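Local coordinates for endo-polygalacturonase (Pectobacterium carotovorum subsp. carotovorum, PDB 1BHE), which hydrolyses the alpha-1,4 links within polygalacturonic acid of the plant cell wall, contributing to maceration and soft-rotting of plant tissue, at residues 15-20 against 43-48; 342-347 against 368-373. One frame throughout, in Å; residues are numbered along the deposited sequence.

Overall arrangement
Endo-polygalacturonase is a monomeric family 28 glycosyl hydrolase built as a parallel beta-helix, the right-handed solenoid of this family, and the two contacts mark its two ends. Contact 1 (15-20 with 43-48) pairs the first strands of the chain, and contact 2 (342-347 with 368-373) pairs strands of the last turns. Their centres are 55 Å apart, their nearest atoms about 42 Å, and they lie on opposite sides of the chain's centre. Both are parallel strand pairs, but contact 1 closes around a helix-containing connection, whereas contact 2 encloses only strands and loops. Neither reaches the predicted proton donor D223 or the inferred active-site residue H251.

Contact 1. Residues 15-20 against 43-48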
loop_
_atom_site.group_PDB
_atom_site.type_symbol
_atom_site.label_atom_id
_atom_site.label_comp_id
_atom_site.label_asym_id
_atom_site.label_seq_id
_atom_site.Cartn_x
_atom_site.Cartn_y
_atom_site.Cartn_z
ATOM N N CYS A 15 18.099 -4.691 20.805
ATOM C CA CYS A 15 19.551 -4.811 20.839
ATOM C C CYS A 15 20.150 -3.576 21.513
ATOM O O CYS A 15 21.157 -3.623 22.216
ATOM C CB CYS A 15 20.166 -4.914 19.444
ATOM S SG CYS A 15 19.732 -3.585 18.288
ATOM N N THR A 16 19.516 -2.447 21.237
ATOM C CA THR A 16 19.918 -1.129 21.703
ATOM C C THR A 16 18.669 -0.288 21.955
ATOM O O THR A 16 17.662 -0.471 21.263
ATOM C CB THR A 16 20.758 -0.422 20.616
ATOM O OG1 THR A 16 21.997 -1.118 20.399
ATOM C CG2 THR A 16 21.094 1.016 20.975
ATOM N N THR A 17 18.722 0.611 22.930
ATOM C CA THR A 17 17.582 1.484 23.202
ATOM C C THR A 17 18.039 2.935 23.078
ATOM O O THR A 17 19.054 3.302 23.675
ATOM C CB THR A 17 16.943 1.224 24.569
ATOM O OG1 THR A 17 16.465 -0.129 24.617
ATOM C CG2 THR A 17 15.758 2.154 24.808
ATOM N N LEU A 18 17.339 3.718 22.270
ATOM C CA LEU A 18 17.662 5.116 22.048
ATOM C C LEU A 18 16.563 5.995 22.647
ATOM O O LEU A 18 15.406 5.589 22.676
ATOM C CB LEU A 18 17.814 5.446 20.560
ATOM C CG LEU A 18 18.776 4.583 19.735
ATOM C CD1 LEU A 18 18.609 4.869 18.247
ATOM C CD2 LEU A 18 20.225 4.795 20.157
ATOM N N LYS A 19 16.937 7.151 23.189
ATOM C CA LYS A 19 15.976 8.064 23.806
ATOM C C LYS A 19 15.925 9.365 23.011
ATOM O O LYS A 19 16.961 9.932 22.668
ATOM C CB LYS A 19 16.329 8.305 25.281
ATOM C CG LYS A 19 16.150 7.052 26.128
ATOM C CD LYS A 19 16.132 7.322 27.625
ATOM C CE LYS A 19 16.119 6.008 28.399
ATOM N NZ LYS A 19 16.548 6.178 29.819
ATOM N N ALA A 20 14.725 9.786 22.622
ATOM C CA ALA A 20 14.573 10.953 21.762
ATOM C C ALA A 20 14.885 12.263 22.479
ATOM O O ALA A 20 14.516 12.435 23.632
ATOM C CB ALA A 20 13.154 11.025 21.212
ATOM N N ARG A 43 15.419 -0.113 19.545
ATOM C CA ARG A 43 14.225 0.386 20.226
ATOM C C ARG A 43 14.246 1.905 20.363
ATOM O O ARG A 43 15.226 2.496 20.808
ATOM C CB ARG A 43 14.110 -0.276 21.608
ATOM C CG ARG A 43 12.881 0.153 22.396
ATOM C CD ARG A 43 12.713 -0.589 23.715
ATOM N NE ARG A 43 11.588 -0.051 24.480
ATOM C CZ ARG A 43 11.319 -0.265 25.762
ATOM N NH1 ARG A 43 12.080 -1.067 26.496
ATOM N NH2 ARG A 43 10.258 0.310 26.321
ATOM N N LEU A 44 13.166 2.544 19.944
ATOM C CA LEU A 44 13.011 3.990 19.981
ATOM C C LEU A 44 12.070 4.371 21.130
ATOM O O LEU A 44 10.861 4.151 21.081
ATOM C CB LEU A 44 12.474 4.478 18.640
ATOM C CG LEU A 44 13.423 4.950 17.544
ATOM C CD1 LEU A 44 14.797 4.317 17.545
ATOM C CD2 LEU A 44 12.772 4.760 16.170
ATOM N N SER A 45 12.669 4.905 22.185
ATOM C CA SER A 45 11.953 5.308 23.385
ATOM C C SER A 45 12.018 6.817 23.606
ATOM O O SER A 45 12.765 7.542 22.953
ATOM C CB SER A 45 12.554 4.595 24.603
ATOM O OG SER A 45 12.398 3.192 24.505
ATOM N N ALA A 46 11.195 7.293 24.538
ATOM C CA ALA A 46 11.144 8.715 24.849
ATOM C C ALA A 46 12.341 9.159 25.687
ATOM O O ALA A 46 12.881 8.401 26.487
ATOM C CB ALA A 46 9.869 9.018 25.631
ATOM N N GLY A 47 12.745 10.405 25.505
ATOM C CA GLY A 47 13.853 10.998 26.266
ATOM C C GLY A 47 13.319 12.351 26.774
ATOM O O GLY A 47 12.189 12.400 27.261
ATOM N N SER A 48 13.983 13.426 26.362
ATOM C CA SER A 48 13.475 14.779 26.617
ATOM C C SER A 48 12.298 15.075 25.698
ATOM O O SER A 48 11.432 15.914 25.980
ATOM C CB SER A 48 14.579 15.814 26.479
ATOM O OG SER A 48 15.282 15.679 25.259
#
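L18 N donates to R43 O at 2.8 Å within a parallel strand pair. The zigzag is continued by R43 N to T16 O and by S45 N to L18 O. It ends in A20 N to S45 O at 3.0 Å, a longer and more bent bond.

Close packing is on the L18/L44 face, where the two leucines run side by side and meet at their CD1 methyls, 3.9 Å apart. Buried A20 and S45 belong to the tight part too: A20 CB lies over S45 O, and S45 CB is 3.6 Å from L18 O.

The T17 side is more exposed. OG1 of T17, beside the backbone N (chi1 -61°), lies 3.8 Å from R43 CB and leaves CG2 anti to that N, 3.5 Å from S45 OG. D68 pairs with both partners of T17, forming a salt bridge through OD1 with R43 NE and hydrogen-bonded through OD2 to S45 OG.

Beyond S45, A20 excepted, the contact is looser and solvent-exposed. The K19 side chain brushes the departing chain, its CG 3.6 Å from A46 O and its CB 3.8 Å from G47 CA, before the extended chain carries its amine away.

Strand 64-67 flanks 41-45 and continues the parallel pairing through L44, while F52 of strand 51-58 packs against L18, L44 and A20. The connection from 14-19 to 41-45 passes through helix 26-33, and the C15-C36 disulfide ties the start of the first strand to that connection, at the N-terminal end of the beta-helix.

Contact 2. Residues 342-347 against 368-373; sequences VLNGEN and QIKNVN
G345 N donates to K370 O at 2.7 Å, the shortest polar bond between the two segments. L343 O takes a hydrogen bond from K370 N at 2.8 Å, seconded by a weak CA-H...O contact from I369 CA at 3.3 Å. With L343 N to Q368 O, these bonds make a parallel pairing of 342-344 with 368-370.

On the L343 face, L343 and I369 lie side by side, CD1 touching CG1. V372, past the corner of its segment, packs here as well: its CG1 stands between its own backbone N and carbonyl carbon (chi1 45°), lies against L343 O and presses on L343 CB at 3.3 Å, tighter than usual carbon contact.

The opposite face is polar at its end. The amide of N344 lies alongside the K370 chain, with OD1 3.2 Å from K370 CE. That oxygen also accepts from E346 N at 3.0 Å, an Asx turn where the chain bends after the strand. The K370 chain bends at chi3 (71°) to carry CE there, leaving NZ 3.7 Å from E346 OE1 in a long salt bridge.

At the corner N371 has a left-handed backbone conformation and turns the chain from strand 366-370 into 372-375. Its ND2 reaches back to G345 O at 3.0 Å, arriving from above the carbonyl plane (57° out of it), and makes a weak bond to A348 O as well. T312 OG1, just after strand 306-311, has both N344 O and E346 O as partners, which must share its one proton.

Backbone bonds thus set the pairing, and the side-chain amides of N344 and N371 bond at the two bends; the lysine-glutamate pair is long and K370 exposed, consistent with a weak, solvent-screened attraction.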
loop_
_atom_site.group_PDB
_atom_site.type_symbol
_atom_site.label_atom_id
_atom_site.label_comp_id
_atom_site.label_asym_id
_atom_site.label_seq_id
_atom_site.Cartn_x
_atom_site.Cartn_y
_atom_site.Cartn_z
ATOM N N VAL A 342 -19.666 -1.303 -11.592
ATOM C CA VAL A 342 -19.128 -1.176 -12.934
ATOM C C VAL A 342 -18.388 -2.437 -13.369
ATOM O O VAL A 342 -17.394 -2.855 -12.771
ATOM C CB VAL A 342 -18.183 0.034 -13.062
ATOM C CG1 VAL A 342 -17.626 0.150 -14.472
ATOM C CG2 VAL A 342 -18.895 1.326 -12.674
ATOM N N LEU A 343 -18.882 -3.057 -14.436
ATOM C CA LEU A 343 -18.266 -4.255 -15.000
ATOM C C LEU A 343 -17.990 -4.003 -16.481
ATOM O O LEU A 343 -18.896 -4.095 -17.316
ATOM C CB LEU A 343 -19.126 -5.492 -14.811
ATOM C CG LEU A 343 -19.621 -5.845 -13.412
ATOM C CD1 LEU A 343 -20.643 -6.968 -13.476
ATOM C CD2 LEU A 343 -18.456 -6.210 -12.501
ATOM N N ASN A 344 -16.746 -3.664 -16.796
ATOM C CA ASN A 344 -16.349 -3.359 -18.165
ATOM C C ASN A 344 -15.218 -4.255 -18.656
ATOM O O ASN A 344 -14.090 -4.176 -18.170
ATOM C CB ASN A 344 -15.932 -1.891 -18.258
ATOM C CG ASN A 344 -15.645 -1.428 -19.668
ATOM O OD1 ASN A 344 -15.660 -2.194 -20.632
ATOM N ND2 ASN A 344 -15.376 -0.135 -19.803
ATOM N N GLY A 345 -15.514 -5.080 -19.659
ATOM C CA GLY A 345 -14.548 -6.003 -20.218
ATOM C C GLY A 345 -14.086 -5.666 -21.623
ATOM O O GLY A 345 -13.675 -6.556 -22.369
ATOM N N GLU A 346 -14.109 -4.387 -21.984
ATOM C CA GLU A 346 -13.629 -3.947 -23.295
ATOM C C GLU A 346 -12.191 -4.395 -23.486
ATOM O O GLU A 346 -11.414 -4.455 -22.527
ATOM C CB GLU A 346 -13.749 -2.427 -23.389
ATOM C CG GLU A 346 -13.449 -1.794 -24.732
ATOM C CD GLU A 346 -13.561 -0.279 -24.702
ATOM O OE1 GLU A 346 -14.539 0.248 -24.129
ATOM O OE2 GLU A 346 -12.675 0.406 -25.255
ATOM N N ASN A 347 -11.789 -4.786 -24.689
ATOM C CA ASN A 347 -10.427 -5.217 -24.974
ATOM C C ASN A 347 -10.114 -6.647 -24.554
ATOM O O ASN A 347 -9.032 -7.146 -24.879
ATOM C CB ASN A 347 -9.396 -4.260 -24.364
ATOM C CG ASN A 347 -9.303 -2.924 -25.070
ATOM O OD1 ASN A 347 -9.492 -2.808 -26.280
ATOM N ND2 ASN A 347 -9.009 -1.877 -24.302
ATOM N N GLN A 368 -23.542 -1.284 -14.464
ATOM C CA GLN A 368 -23.132 -0.862 -15.799
ATOM C C GLN A 368 -22.258 -1.981 -16.368
ATOM O O GLN A 368 -21.103 -2.141 -15.974
ATOM C CB GLN A 368 -22.397 0.470 -15.795
ATOM C CG GLN A 368 -23.249 1.665 -15.414
ATOM C CD GLN A 368 -22.479 2.947 -15.200
ATOM O OE1 GLN A 368 -21.258 3.017 -15.354
ATOM N NE2 GLN A 368 -23.199 4.011 -14.843
ATOM N N ILE A 369 -22.849 -2.812 -17.221
ATOM C CA ILE A 369 -22.178 -3.989 -17.752
ATOM C C ILE A 369 -21.830 -3.908 -19.229
ATOM O O ILE A 369 -22.649 -3.568 -20.087
ATOM C CB ILE A 369 -23.044 -5.247 -17.507
ATOM C CG1 ILE A 369 -23.356 -5.422 -16.023
ATOM C CG2 ILE A 369 -22.367 -6.495 -18.054
ATOM C CD1 ILE A 369 -24.494 -6.359 -15.701
ATOM N N LYS A 370 -20.597 -4.296 -19.544
ATOM C CA LYS A 370 -20.092 -4.317 -20.906
ATOM C C LYS A 370 -19.109 -5.469 -21.093
ATOM O O LYS A 370 -18.037 -5.512 -20.488
ATOM C CB LYS A 370 -19.438 -2.985 -21.271
ATOM C CG LYS A 370 -18.719 -2.965 -22.606
ATOM C CD LYS A 370 -18.657 -1.581 -23.225
ATOM C CE LYS A 370 -17.717 -0.651 -22.478
ATOM N NZ LYS A 370 -17.988 0.783 -22.778
ATOM N N ASN A 371 -19.491 -6.429 -21.933
ATOM C CA ASN A 371 -18.665 -7.589 -22.221
ATOM C C ASN A 371 -18.221 -8.355 -20.981
ATOM O O ASN A 371 -17.048 -8.699 -20.814
ATOM C CB ASN A 371 -17.450 -7.171 -23.063
ATOM C CG ASN A 371 -16.821 -8.362 -23.767
ATOM O OD1 ASN A 371 -17.515 -9.332 -24.074
ATOM N ND2 ASN A 371 -15.516 -8.297 -23.991
ATOM N N VAL A 372 -19.161 -8.691 -20.111
ATOM C CA VAL A 372 -18.910 -9.483 -18.916
ATOM C C VAL A 372 -20.205 -10.186 -18.505
ATOM O O VAL A 372 -21.252 -9.557 -18.383
ATOM C CB VAL A 372 -18.354 -8.673 -17.734
ATOM C CG1 VAL A 372 -19.136 -7.380 -17.561
ATOM C CG2 VAL A 372 -18.384 -9.451 -16.424
ATOM N N ASN A 373 -20.103 -11.491 -18.276
ATOM C CA ASN A 373 -21.262 -12.274 -17.867
ATOM C C ASN A 373 -21.182 -12.656 -16.396
ATOM O O ASN A 373 -20.172 -13.170 -15.915
ATOM C CB ASN A 373 -21.405 -13.519 -18.746
ATOM C CG ASN A 373 -22.039 -13.168 -20.080
ATOM O OD1 ASN A 373 -23.170 -12.674 -20.117
ATOM N ND2 ASN A 373 -21.311 -13.414 -21.160
#